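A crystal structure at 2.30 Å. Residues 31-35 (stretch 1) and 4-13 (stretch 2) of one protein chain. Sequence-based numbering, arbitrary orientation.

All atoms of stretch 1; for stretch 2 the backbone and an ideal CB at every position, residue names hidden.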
ATOM      1  N   LYS A  31      16.175  13.588   2.226  1.00 58.53           N
ATOM      2  CA  LYS A  31      17.488  13.679   1.612  1.00 58.87           C
ATOM      3  C   LYS A  31      17.489  12.932   0.281  1.00 60.31           C
ATOM      4  O   LYS A  31      16.680  12.024   0.065  1.00 63.30           O
ATOM      5  CB  LYS A  31      18.579  13.143   2.548  1.00 65.79           C
ATOM      6  CG  LYS A  31      18.619  11.637   2.716  1.00 70.33           C
ATOM      7  CD  LYS A  31      19.924  11.190   3.379  1.00 74.74           C
ATOM      8  CE  LYS A  31      19.698  10.583   4.765  1.00 81.44           C
ATOM      9  NZ  LYS A  31      19.091  11.555   5.721  1.00 76.95           N
ATOM     10  N   ILE A  32      18.373  13.348  -0.620  1.00 54.48           N
ATOM     11  CA  ILE A  32      18.513  12.708  -1.918  1.00 50.37           C
ATOM     12  C   ILE A  32      19.971  12.333  -2.154  1.00 56.73           C
ATOM     13  O   ILE A  32      20.883  13.059  -1.762  1.00 61.99           O
ATOM     14  CB  ILE A  32      17.990  13.619  -3.076  1.00 54.78           C
ATOM     15  CG1 ILE A  32      18.423  13.090  -4.454  1.00 59.82           C
ATOM     16  CG2 ILE A  32      18.466  15.063  -2.918  1.00 50.96           C
ATOM     17  CD1 ILE A  32      17.940  11.650  -4.827  1.00 59.15           C
ATOM     18  N   LYS A  33      20.178  11.169  -2.754  1.00 56.97           N
ATOM     19  CA  LYS A  33      21.490  10.737  -3.205  1.00 61.02           C
ATOM     20  C   LYS A  33      21.989  11.594  -4.370  1.00 56.74           C
ATOM     21  O   LYS A  33      21.219  11.971  -5.247  1.00 56.65           O
ATOM     22  CB  LYS A  33      21.438   9.261  -3.610  1.00 63.73           C
ATOM     23  CG  LYS A  33      21.011   8.328  -2.479  1.00 73.70           C
ATOM     24  CD  LYS A  33      20.575   6.954  -2.989  1.00 78.72           C
ATOM     25  CE  LYS A  33      19.100   6.940  -3.400  1.00 76.28           C
ATOM     26  NZ  LYS A  33      18.202   7.262  -2.251  1.00 75.28           N
ATOM     27  N   LEU A  34      23.278  11.908  -4.363  1.00 50.81           N
ATOM     28  CA  LEU A  34      23.898  12.635  -5.458  1.00 46.09           C
ATOM     29  C   LEU A  34      24.866  11.741  -6.217  1.00 45.38           C
ATOM     30  O   LEU A  34      25.230  10.681  -5.737  1.00 50.18           O
ATOM     31  CB  LEU A  34      24.625  13.859  -4.931  1.00 43.13           C
ATOM     32  CG  LEU A  34      23.812  14.706  -3.963  1.00 46.26           C
ATOM     33  CD1 LEU A  34      24.706  15.808  -3.374  1.00 45.64           C
ATOM     34  CD2 LEU A  34      22.585  15.290  -4.660  1.00 40.10           C
ATOM     35  N   LYS A  35      25.304  12.199  -7.383  1.00 50.81           N
ATOM     36  CA  LYS A  35      26.123  11.396  -8.282  1.00 51.94           C
ATOM     37  C   LYS A  35      27.602  11.229  -7.858  1.00 61.72           C
ATOM     38  O   LYS A  35      27.927  11.014  -6.685  1.00 63.68           O
ATOM     39  CB  LYS A  35      26.057  12.008  -9.680  1.00 51.60           C
ATOM     40  CG  LYS A  35      24.652  12.036 -10.243  1.00 51.74           C
ATOM     41  CD  LYS A  35      24.549  12.845 -11.522  1.00 47.86           C
ATOM     42  CE  LYS A  35      23.184  12.672 -12.143  1.00 42.08           C
ATOM     43  NZ  LYS A  35      22.860  13.859 -12.964  1.00 39.23           N
ATOM     44  N   UNK A   4      21.389  22.805 -12.262  1.00 38.96           N
ATOM     45  CA  UNK A   4      22.676  22.126 -12.244  1.00 37.25           C
ATOM     46  C   UNK A   4      22.536  20.652 -11.840  1.00 38.78           C
ATOM     47  O   UNK A   4      22.204  20.334 -10.699  1.00 38.67           O
ATOM     48  CB  UNK A   4      23.630  22.844 -11.288  1.00 37.25           C
ATOM     49  N   UNK A   5      22.815  19.757 -12.782  1.00 39.75           N
ATOM     50  CA  UNK A   5      22.677  18.334 -12.524  1.00 40.86           C
ATOM     51  C   UNK A   5      24.024  17.622 -12.377  1.00 45.41           C
ATOM     52  O   UNK A   5      24.133  16.429 -12.647  1.00 43.61           O
ATOM     53  CB  UNK A   5      21.871  17.685 -13.651  1.00 40.86           C
ATOM     54  N   UNK A   6      25.042  18.352 -11.923  1.00 50.30           N
ATOM     55  CA  UNK A   6      26.362  17.758 -11.720  1.00 52.73           C
ATOM     56  C   UNK A   6      26.340  16.872 -10.491  1.00 54.15           C
ATOM     57  O   UNK A   6      27.004  15.837 -10.441  1.00 60.79           O
ATOM     58  CB  UNK A   6      27.436  18.839 -11.581  1.00 52.73           C
ATOM     59  N   UNK A   7      25.564  17.282  -9.498  1.00 49.55           N
ATOM     60  CA  UNK A   7      25.389  16.483  -8.300  1.00 50.22           C
ATOM     61  C   UNK A   7      24.043  15.779  -8.350  1.00 52.60           C
ATOM     62  O   UNK A   7      23.970  14.548  -8.281  1.00 54.11           O
ATOM     63  CB  UNK A   7      25.502  17.350  -7.044  1.00 50.22           C
ATOM     64  N   UNK A   8      22.981  16.573  -8.483  1.00 44.22           N
ATOM     65  CA  UNK A   8      21.621  16.068  -8.385  1.00 38.98           C
ATOM     66  C   UNK A   8      21.148  15.509  -9.710  1.00 39.94           C
ATOM     67  O   UNK A   8      21.607  15.922 -10.765  1.00 37.40           O
ATOM     68  CB  UNK A   8      20.673  17.172  -7.912  1.00 38.98           C
ATOM     69  N   UNK A   9      20.215  14.574  -9.658  1.00 42.38           N
ATOM     70  CA  UNK A   9      19.564  14.136 -10.888  1.00 42.18           C
ATOM     71  C   UNK A   9      18.580  15.186 -11.399  1.00 39.20           C
ATOM     72  O   UNK A   9      17.952  15.913 -10.622  1.00 34.77           O
ATOM     73  CB  UNK A   9      18.842  12.806 -10.661  1.00 42.18           C
ATOM     74  N   UNK A  10      18.447  15.242 -12.716  1.00 36.30           N
ATOM     75  CA  UNK A  10      17.589  16.207 -13.364  1.00 38.10           C
ATOM     76  C   UNK A  10      16.149  16.062 -12.852  1.00 39.00           C
ATOM     77  O   UNK A  10      15.464  17.047 -12.590  1.00 34.74           O
ATOM     78  CB  UNK A  10      17.647  16.035 -14.883  1.00 38.10           C
ATOM     79  N   UNK A  11      15.729  14.814 -12.667  1.00 40.65           N
ATOM     80  CA  UNK A  11      14.364  14.482 -12.278  1.00 39.51           C
ATOM     81  C   UNK A  11      14.086  14.939 -10.845  1.00 38.59           C
ATOM     82  O   UNK A  11      12.923  15.136 -10.441  1.00 37.18           O
ATOM     83  CB  UNK A  11      14.121  12.978 -12.414  1.00 39.51           C
ATOM     84  N   UNK A  12      15.162  15.139 -10.084  1.00 38.44           N
ATOM     85  CA  UNK A  12      15.030  15.548  -8.691  1.00 37.82           C
ATOM     86  C   UNK A  12      14.401  16.941  -8.523  1.00 38.09           C
ATOM     87  O   UNK A  12      13.568  17.148  -7.635  1.00 35.24           O
ATOM     88  CB  UNK A  12      16.406  15.524  -8.023  1.00 37.82           C
ATOM     89  N   UNK A  13      14.803  17.892  -9.363  1.00 34.72           N
ATOM     90  CA  UNK A  13      14.214  19.220  -9.311  1.00 33.44           C
ATOM     91  C   UNK A  13      12.729  19.176  -9.641  1.00 31.88           C
ATOM     92  O   UNK A  13      11.938  19.917  -9.070  1.00 30.84           O
ATOM     93  CB  UNK A  13      14.941  20.162 -10.273  1.00 33.44           C
TER

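Position 4 lies beyond the reach of stretch 1, which therefore sets no preference. The residue is Asp-4, whose OD1 accepts a hydrogen bond from the backbone N of residue 6 at 2.9 Å.

At position 5 the backbone carbonyl matters most: Lys-35 NZ donates to the O atom of residue 5 at 2.9 Å. CA-to-CB points sideways, and the ideal CB is 4.0 Å from Lys-35 NZ, so an apolar or neutral side chain adding no positive charge would suit, and an acidic one is conceivable. The residue is Ile-5, an apolar neighbour of the ammonium.

Position 6 points away from stretch 1, which imposes no limit; almost any residue would do, polar ones included. It is Ser-6, whose OG donates to Asp-4 OD1 at 2.9 Å.

The CA of residue 7 is 5.0 Å from Leu-34 CA, the nearest CA pair across the stretches. Lys-35 N donates to the O atom of residue 7 at 2.8 Å, a bond indifferent to the side chain. The ideal CB is 4.1 Å from Leu-34 CD1, so a residue with an aliphatic start would suit. Lys-7 provides one, packing its CB 4.0 Å from Leu-34 CD1 while its end leads away.

Position 8 points away, yet its ideal CB is 4.2 Å from Leu-34 CD2; a small apolar residue is one natural choice. Ala-8 makes that methyl contact, and its O accepts a longer bond from Lys-35 NZ, 3.3 Å.

Position 9 points sideways, with its ideal CB 4.6 Å from Lys-35 CE. The extended lysine offers both methylenes and a charge, so an aromatic ring could use both, while a long aliphatic chain could use the methylenes. Trp-9 lays one face against it: Lys-35 CG stands 3.6 Å from the centroid of the six-membered ring, a CH-pi contact, and NZ lies 4.5 Å from that of the five-membered ring, a cation-pi interaction. At the ring edge, Lys-33 O approaches CZ3 to 3.2 Å.

Stretch 1 places no demand on positions 10 and 11, the first pointing away and the second out of reach; their helical backbone angles suit many residues. They are Ala-10 and Arg-11.

Position 12 points toward stretch 1, its ideal CB 4.8 Å from Ile-32 CG1. An apolar residue would look plausible, but a short acceptor could instead turn back to the N of residue 9. Asp-12 does so: OD2 accepts from Trp-9 N at 3.0 Å while touching Ile-32 CG1 at 3.3 Å.

Position 13 is out of reach, and its helical backbone suits many residues. Tyr-13 donates from OH to Asp-4 O at 2.8 Å.

Stretch 2 4-13: DISKAWARDY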
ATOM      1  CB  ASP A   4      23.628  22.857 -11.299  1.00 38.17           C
ATOM      2  CG  ASP A   4      24.979  22.181 -11.176  1.00 46.47           C
ATOM      3  OD1 ASP A   4      25.310  21.288 -11.989  1.00 51.31           O
ATOM      4  OD2 ASP A   4      25.720  22.560 -10.248  1.00 50.48           O
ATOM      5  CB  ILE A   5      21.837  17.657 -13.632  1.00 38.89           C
ATOM      6  CG1 ILE A   5      22.528  17.759 -14.994  1.00 39.40           C
ATOM      7  CG2 ILE A   5      20.455  18.308 -13.699  1.00 35.06           C
ATOM      8  CD1 ILE A   5      21.923  16.858 -16.079  1.00 37.04           C
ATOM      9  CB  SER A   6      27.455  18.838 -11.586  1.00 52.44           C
ATOM     10  OG  SER A   6      27.249  19.685 -10.465  1.00 51.62           O
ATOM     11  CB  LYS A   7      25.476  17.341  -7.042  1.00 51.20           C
ATOM     12  CG  LYS A   7      26.898  17.735  -6.640  1.00 51.82           C
ATOM     13  CD  LYS A   7      27.385  18.934  -7.421  1.00 52.95           C
ATOM     14  CE  LYS A   7      28.759  19.402  -6.933  1.00 65.41           C
ATOM     15  NZ  LYS A   7      28.750  19.857  -5.512  1.00 60.50           N
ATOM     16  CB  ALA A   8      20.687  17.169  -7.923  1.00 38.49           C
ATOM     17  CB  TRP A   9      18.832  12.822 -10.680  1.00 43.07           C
ATOM     18  CG  TRP A   9      19.665  11.640 -10.885  1.00 44.48           C
ATOM     19  CD1 TRP A   9      19.665  10.818 -11.970  1.00 41.88           C
ATOM     20  CD2 TRP A   9      20.625  11.107  -9.972  1.00 45.96           C
ATOM     21  NE1 TRP A   9      20.573   9.812 -11.794  1.00 47.83           N
ATOM     22  CE2 TRP A   9      21.171   9.960 -10.567  1.00 45.77           C
ATOM     23  CE3 TRP A   9      21.076  11.493  -8.703  1.00 48.52           C
ATOM     24  CZ2 TRP A   9      22.147   9.185  -9.945  1.00 49.80           C
ATOM     25  CZ3 TRP A   9      22.039  10.728  -8.081  1.00 50.94           C
ATOM     26  CH2 TRP A   9      22.572   9.590  -8.704  1.00 53.10           C
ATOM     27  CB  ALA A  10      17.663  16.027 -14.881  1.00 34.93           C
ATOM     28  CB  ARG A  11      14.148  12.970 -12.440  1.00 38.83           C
ATOM     29  CG  ARG A  11      12.915  12.398 -11.787  1.00 41.48           C
ATOM     30  CD  ARG A  11      12.775  10.930 -12.125  1.00 37.28           C
ATOM     31  NE  ARG A  11      12.975  10.089 -10.954  1.00 37.28           N
ATOM     32  CZ  ARG A  11      12.715   8.785 -10.926  1.00 40.96           C
ATOM     33  NH1 ARG A  11      12.237   8.183 -12.007  1.00 39.14           N
ATOM     34  NH2 ARG A  11      12.913   8.085  -9.820  1.00 38.11           N
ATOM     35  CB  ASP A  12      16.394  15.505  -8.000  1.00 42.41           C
ATOM     36  CG  ASP A  12      16.899  14.087  -7.805  1.00 47.31           C
ATOM     37  OD1 ASP A  12      16.055  13.165  -7.762  1.00 43.35           O
ATOM     38  OD2 ASP A  12      18.133  13.894  -7.673  1.00 51.22           O
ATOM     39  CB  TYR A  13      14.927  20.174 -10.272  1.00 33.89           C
ATOM     40  CG  TYR A  13      16.364  20.479  -9.918  1.00 39.37           C
ATOM     41  CD1 TYR A  13      16.677  21.510  -9.037  1.00 41.28           C
ATOM     42  CD2 TYR A  13      17.411  19.742 -10.472  1.00 36.56           C
ATOM     43  CE1 TYR A  13      18.000  21.804  -8.708  1.00 39.63           C
ATOM     44  CE2 TYR A  13      18.732  20.016 -10.149  1.00 40.02           C
ATOM     45  CZ  TYR A  13      19.023  21.056  -9.270  1.00 40.85           C
ATOM     46  OH  TYR A  13      20.334  21.336  -8.946  1.00 42.32           O
TER
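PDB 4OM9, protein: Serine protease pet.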